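Local coordinates for RagA protein (Porphyromonas gingivalis, PDB 6SLN) that probably imports peptides across the outer membrane as a TonB-dependent receptor, a large beta-barrel with an internal plug domain, at residues D247-V250 with F254-N257; L395-Y400 with Y414-A419. All coordinates share one frame; numbering follows the deposited sequence.

Contact 1 of 2, residues D247-V250 with F254-N257; sequences DFQV and FWGN
Q249, near the C-terminal end of helix 242-252, lies beside F254 and meets the edge of W255, so its flat amide approaches these two aromatic residues in different ways. Against F254 it runs alongside, pointing the same way, with the amide and ring planes only 18° apart and NE2 3.9 Å from CD2 of F254. Against W255 the planes are 86° apart, and OE1 lies in the plane of the indole at its edge. There W255 NE1 gives Q249 OE1 a weak hydrogen bond of 3.3 Å. A glutamine suits this place because one end of its amide accepts while the other donates: OE1 also takes a hydrogen bond from Y400 and NE2 gives one to the backbone of M886, which together fix the rotation of the group. F254 turns its edge onto one face of the W255 ring, with CD2 3.6 Å above the plane and over its centre. With CG1 anti to the backbone N (chi1 -178°), V250 leaves CG2 beside that N and able to touch W255 CD1 at 3.9 Å. A water accepts from W255 N at 3.1 Å, with the V250 and G256 carbonyls also around it. V264 and M267 of helix 261-276 pack on W255, whereas F254 also meets a chain of another protein in the complex. F254 N returns to Q249 O at 3.1 Å, a six-residue backbone closure past the last turn of helix 242-252, in the turn that joins this helix to the segment before helix 261-276.

Contact 2 of 2, residues L395-Y400 with Y414-A419; sequences LTMPRY and YYMYGA
Within the long, probably extracellular loop between barrel strands 363-377 and 435-450, two methionines and a tyrosine meet in a small apolar cluster: M397, just past the end of helix 390-396, faces Y414 and M416. The methyl of M397 does the touching. Its CE lies 3.8 Å from M416 CE and 3.9 Å from Y414 CE1, approaching that ring obliquely. The two thioether chains cross at about a right angle, and M397 can present its methyl because the chain folds at both outer torsions (chi2 and chi3 each -56°). Unbranched and flexible, methionine suits such a junction between irregular segments, where no hydrogen bond crosses. The polar work is done beside it. R399 NH1 donates to M397 O at 2.8 Å, in the carbonyl plane and on a lone pair, while NH2 reaches V394 O and L395 O sits 3.2 Å above the guanidinium plane of R399; the cation thus gathers carbonyls at the helix end. The Y414 ring also meets W301 edge-to-face. M416 also opens a type II turn, closed by A419 N to M416 O at 3.0 Å, with G418 at its third position because a side chain there would be jammed against the preceding carbonyl. The contact is a small buried apolar cluster joining the end of helix 390-396 to strand 413-414 and the turn that follows it.

How the contacts relate
Following the chain from the N terminus, contact 1 comes first and closes a very short loop of three residues at the end of helix 242-252, in the excursion between barrel strands 218-230 and 309-322. Contact 2 opens later, in the excursion between strands 363-377 and 435-450, and closes a loop of thirteen residues. The two are in series; they are far apart in sequence, but their centres are about 15 Å apart in space. They touch directly: Q249 OE1 and Y400 OH are 2.7 Å apart, a probable hydrogen bond, and W255 CZ3 packs on Y417 CD2 at 3.8 Å. Two long loops are thereby joined, probably on the extracellular side.

Contact 1 of 2, residues D247-V250 with F254-N257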
loop_
_atom_site.group_PDB
_atom_site.type_symbol
_atom_site.label_atom_id
_atom_site.label_comp_id
_atom_site.label_asym_id
_atom_site.label_seq_id
_atom_site.Cartn_x
_atom_site.Cartn_y
_atom_site.Cartn_z
ATOM N N ASP A 247 -19.586 1.638 -49.551
ATOM C CA ASP A 247 -20.064 0.897 -50.712
ATOM C C ASP A 247 -19.666 -0.563 -50.615
ATOM O O ASP A 247 -20.464 -1.457 -50.919
ATOM C CB ASP A 247 -19.518 1.505 -52.000
ATOM C CG ASP A 247 -20.310 1.085 -53.210
ATOM O OD1 ASP A 247 -21.561 1.184 -53.163
ATOM O OD2 ASP A 247 -19.676 0.653 -54.201
ATOM N N PHE A 248 -18.432 -0.815 -50.180
ATOM C CA PHE A 248 -17.924 -2.177 -50.048
ATOM C C PHE A 248 -18.801 -3.001 -49.109
ATOM O O PHE A 248 -19.297 -4.066 -49.483
ATOM C CB PHE A 248 -16.476 -2.102 -49.564
ATOM C CG PHE A 248 -15.845 -3.419 -49.260
ATOM C CD1 PHE A 248 -15.644 -4.361 -50.254
ATOM C CD2 PHE A 248 -15.405 -3.698 -47.981
ATOM C CE1 PHE A 248 -15.040 -5.564 -49.970
ATOM C CE2 PHE A 248 -14.796 -4.904 -47.691
ATOM C CZ PHE A 248 -14.616 -5.835 -48.685
ATOM N N GLN A 249 -19.062 -2.488 -47.910
ATOM C CA GLN A 249 -19.864 -3.226 -46.943
ATOM C C GLN A 249 -21.277 -3.473 -47.451
ATOM O O GLN A 249 -21.846 -4.541 -47.217
ATOM C CB GLN A 249 -19.910 -2.469 -45.618
ATOM C CG GLN A 249 -18.550 -2.219 -44.979
ATOM C CD GLN A 249 -18.645 -1.233 -43.836
ATOM O OE1 GLN A 249 -19.171 -0.121 -44.003
ATOM N NE2 GLN A 249 -18.176 -1.640 -42.654
ATOM N N VAL A 250 -21.872 -2.495 -48.134
ATOM C CA VAL A 250 -23.243 -2.685 -48.593
ATOM C C VAL A 250 -23.289 -3.737 -49.679
ATOM O O VAL A 250 -24.215 -4.553 -49.729
ATOM C CB VAL A 250 -23.859 -1.359 -49.073
ATOM C CG1 VAL A 250 -25.303 -1.582 -49.494
ATOM C CG2 VAL A 250 -23.814 -0.339 -47.972
ATOM N N PHE A 254 -22.866 -6.939 -45.585
ATOM C CA PHE A 254 -22.616 -6.700 -44.173
ATOM C C PHE A 254 -23.822 -6.117 -43.465
ATOM O O PHE A 254 -24.123 -6.492 -42.328
ATOM C CB PHE A 254 -21.434 -5.758 -44.021
ATOM C CG PHE A 254 -20.943 -5.666 -42.636
ATOM C CD1 PHE A 254 -20.595 -6.821 -41.944
ATOM C CD2 PHE A 254 -20.840 -4.437 -42.001
ATOM C CE1 PHE A 254 -20.131 -6.751 -40.659
ATOM C CE2 PHE A 254 -20.377 -4.363 -40.687
ATOM C CZ PHE A 254 -20.021 -5.524 -40.015
ATOM N N TRP A 255 -24.508 -5.182 -44.106
ATOM C CA TRP A 255 -25.606 -4.463 -43.489
ATOM C C TRP A 255 -26.965 -5.094 -43.789
ATOM O O TRP A 255 -27.993 -4.506 -43.460
ATOM C CB TRP A 255 -25.573 -2.999 -43.941
ATOM C CG TRP A 255 -24.283 -2.275 -43.583
ATOM C CD1 TRP A 255 -23.318 -1.831 -44.440
ATOM C CD2 TRP A 255 -23.843 -1.916 -42.278
ATOM N NE1 TRP A 255 -22.300 -1.225 -43.753
ATOM C CE2 TRP A 255 -22.599 -1.260 -42.418
ATOM C CE3 TRP A 255 -24.371 -2.094 -40.997
ATOM C CZ2 TRP A 255 -21.879 -0.782 -41.326
ATOM C CZ3 TRP A 255 -23.654 -1.623 -39.913
ATOM C CH2 TRP A 255 -22.421 -0.975 -40.086
ATOM N N GLY A 256 -26.998 -6.277 -44.375
ATOM C CA GLY A 256 -28.237 -6.962 -44.670
ATOM C C GLY A 256 -28.380 -7.215 -46.157
ATOM O O GLY A 256 -27.535 -6.840 -46.967
ATOM N N ASN A 257 -29.470 -7.877 -46.503
ATOM C CA ASN A 257 -29.793 -8.073 -47.906
ATOM C C ASN A 257 -30.739 -6.973 -48.360
ATOM O O ASN A 257 -31.452 -6.369 -47.555
ATOM C CB ASN A 257 -30.415 -9.453 -48.135
ATOM C CG ASN A 257 -29.768 -10.528 -47.273
ATOM O OD1 ASN A 257 -30.456 -11.311 -46.615
ATOM N ND2 ASN A 257 -28.438 -10.567 -47.270
HETATM O O HOH W 1 -25.205 -4.957 -47.084
#

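Contact 2 of 2, residues L395-Y400 with Y414-A419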
loop_
_atom_site.group_PDB
_atom_site.type_symbol
_atom_site.label_atom_id
_atom_site.label_comp_id
_atom_site.label_asym_id
_atom_site.label_seq_id
_atom_site.Cartn_x
_atom_site.Cartn_y
_atom_site.Cartn_z
ATOM N N LEU A 395 -5.602 2.814 -39.080
ATOM C CA LEU A 395 -5.976 2.208 -40.350
ATOM C C LEU A 395 -7.416 1.713 -40.337
ATOM O O LEU A 395 -8.140 1.886 -41.317
ATOM C CB LEU A 395 -5.041 1.044 -40.682
ATOM C CG LEU A 395 -3.532 1.292 -40.726
ATOM C CD1 LEU A 395 -2.823 0.038 -41.185
ATOM C CD2 LEU A 395 -3.161 2.489 -41.601
ATOM N N THR A 396 -7.864 1.087 -39.259
ATOM C CA THR A 396 -9.084 0.292 -39.359
ATOM C C THR A 396 -10.352 1.036 -38.985
ATOM O O THR A 396 -11.433 0.453 -39.090
ATOM C CB THR A 396 -8.982 -0.982 -38.498
ATOM O OG1 THR A 396 -8.560 -0.643 -37.173
ATOM C CG2 THR A 396 -7.987 -1.911 -39.117
ATOM N N MET A 397 -10.268 2.269 -38.531
ATOM C CA MET A 397 -11.494 2.988 -38.203
ATOM C C MET A 397 -12.193 3.399 -39.495
ATOM O O MET A 397 -11.556 4.003 -40.370
ATOM C CB MET A 397 -11.203 4.217 -37.317
ATOM C CG MET A 397 -10.980 3.912 -35.814
ATOM S SD MET A 397 -12.356 3.035 -35.057
ATOM C CE MET A 397 -13.765 4.071 -35.362
ATOM N N PRO A 398 -13.469 3.049 -39.677
ATOM C CA PRO A 398 -14.237 3.611 -40.793
ATOM C C PRO A 398 -14.030 5.112 -40.853
ATOM O O PRO A 398 -14.131 5.809 -39.853
ATOM C CB PRO A 398 -15.687 3.261 -40.442
ATOM C CG PRO A 398 -15.585 2.063 -39.571
ATOM C CD PRO A 398 -14.307 2.223 -38.790
ATOM N N ARG A 399 -13.693 5.608 -42.031
ATOM C CA ARG A 399 -13.381 7.020 -42.155
ATOM C C ARG A 399 -14.609 7.919 -42.051
ATOM O O ARG A 399 -14.445 9.127 -41.872
ATOM C CB ARG A 399 -12.635 7.252 -43.465
ATOM C CG ARG A 399 -11.135 7.212 -43.318
ATOM C CD ARG A 399 -10.652 5.817 -43.010
ATOM N NE ARG A 399 -9.201 5.776 -43.041
ATOM C CZ ARG A 399 -8.445 5.456 -42.005
ATOM N NH1 ARG A 399 -8.998 5.128 -40.838
ATOM N NH2 ARG A 399 -7.132 5.474 -42.142
ATOM N N TYR A 400 -15.820 7.369 -42.099
ATOM C CA TYR A 400 -17.031 8.143 -41.868
ATOM C C TYR A 400 -17.372 8.280 -40.392
ATOM O O TYR A 400 -18.382 8.909 -40.055
ATOM C CB TYR A 400 -18.226 7.536 -42.611
ATOM C CG TYR A 400 -18.406 6.033 -42.487
ATOM C CD1 TYR A 400 -18.962 5.458 -41.345
ATOM C CD2 TYR A 400 -18.049 5.189 -43.533
ATOM C CE1 TYR A 400 -19.150 4.094 -41.245
ATOM C CE2 TYR A 400 -18.225 3.817 -43.445
ATOM C CZ TYR A 400 -18.770 3.266 -42.299
ATOM O OH TYR A 400 -18.939 1.887 -42.218
ATOM N N TYR A 414 -16.600 9.646 -29.395
ATOM C CA TYR A 414 -16.960 9.344 -30.774
ATOM C C TYR A 414 -17.894 8.142 -30.776
ATOM O O TYR A 414 -18.169 7.536 -29.733
ATOM C CB TYR A 414 -15.712 9.117 -31.652
ATOM C CG TYR A 414 -14.962 7.839 -31.364
ATOM C CD1 TYR A 414 -15.217 6.696 -32.093
ATOM C CD2 TYR A 414 -14.001 7.768 -30.345
ATOM C CE1 TYR A 414 -14.542 5.541 -31.847
ATOM C CE2 TYR A 414 -13.318 6.599 -30.085
ATOM C CZ TYR A 414 -13.604 5.476 -30.841
ATOM O OH TYR A 414 -12.945 4.274 -30.611
ATOM N N TYR A 415 -18.392 7.808 -31.965
ATOM C CA TYR A 415 -19.503 6.881 -32.114
ATOM C C TYR A 415 -19.195 5.772 -33.118
ATOM O O TYR A 415 -18.523 5.989 -34.136
ATOM C CB TYR A 415 -20.752 7.603 -32.577
ATOM C CG TYR A 415 -21.901 6.673 -32.860
ATOM C CD1 TYR A 415 -22.543 6.025 -31.823
ATOM C CD2 TYR A 415 -22.330 6.423 -34.165
ATOM C CE1 TYR A 415 -23.589 5.177 -32.065
ATOM C CE2 TYR A 415 -23.385 5.578 -34.412
ATOM C CZ TYR A 415 -24.009 4.963 -33.353
ATOM O OH TYR A 415 -25.053 4.115 -33.555
ATOM N N MET A 416 -19.746 4.590 -32.838
ATOM C CA MET A 416 -19.658 3.444 -33.729
ATOM C C MET A 416 -20.996 2.723 -33.674
ATOM O O MET A 416 -21.503 2.480 -32.572
ATOM C CB MET A 416 -18.524 2.522 -33.306
ATOM C CG MET A 416 -17.296 2.670 -34.139
ATOM S SD MET A 416 -15.983 1.589 -33.572
ATOM C CE MET A 416 -15.256 2.523 -32.266
ATOM N N TYR A 417 -21.568 2.404 -34.851
ATOM C CA TYR A 417 -22.936 1.889 -34.906
ATOM C C TYR A 417 -23.101 0.685 -33.977
ATOM O O TYR A 417 -22.210 -0.165 -33.866
ATOM C CB TYR A 417 -23.337 1.508 -36.337
ATOM C CG TYR A 417 -24.735 0.914 -36.381
ATOM C CD1 TYR A 417 -25.859 1.725 -36.247
ATOM C CD2 TYR A 417 -24.939 -0.454 -36.512
ATOM C CE1 TYR A 417 -27.147 1.194 -36.256
ATOM C CE2 TYR A 417 -26.235 -0.997 -36.526
ATOM C CZ TYR A 417 -27.331 -0.159 -36.388
ATOM O OH TYR A 417 -28.609 -0.667 -36.396
ATOM N N GLY A 418 -24.239 0.632 -33.279
ATOM C CA GLY A 418 -24.512 -0.414 -32.319
ATOM C C GLY A 418 -24.057 -0.134 -30.892
ATOM O O GLY A 418 -24.586 -0.758 -29.961
ATOM N N ALA A 419 -23.099 0.782 -30.693
ATOM C CA ALA A 419 -22.633 1.131 -29.347
ATOM C C ALA A 419 -23.790 1.548 -28.455
ATOM O O ALA A 419 -24.765 2.171 -28.898
ATOM C CB ALA A 419 -21.606 2.267 -29.383
#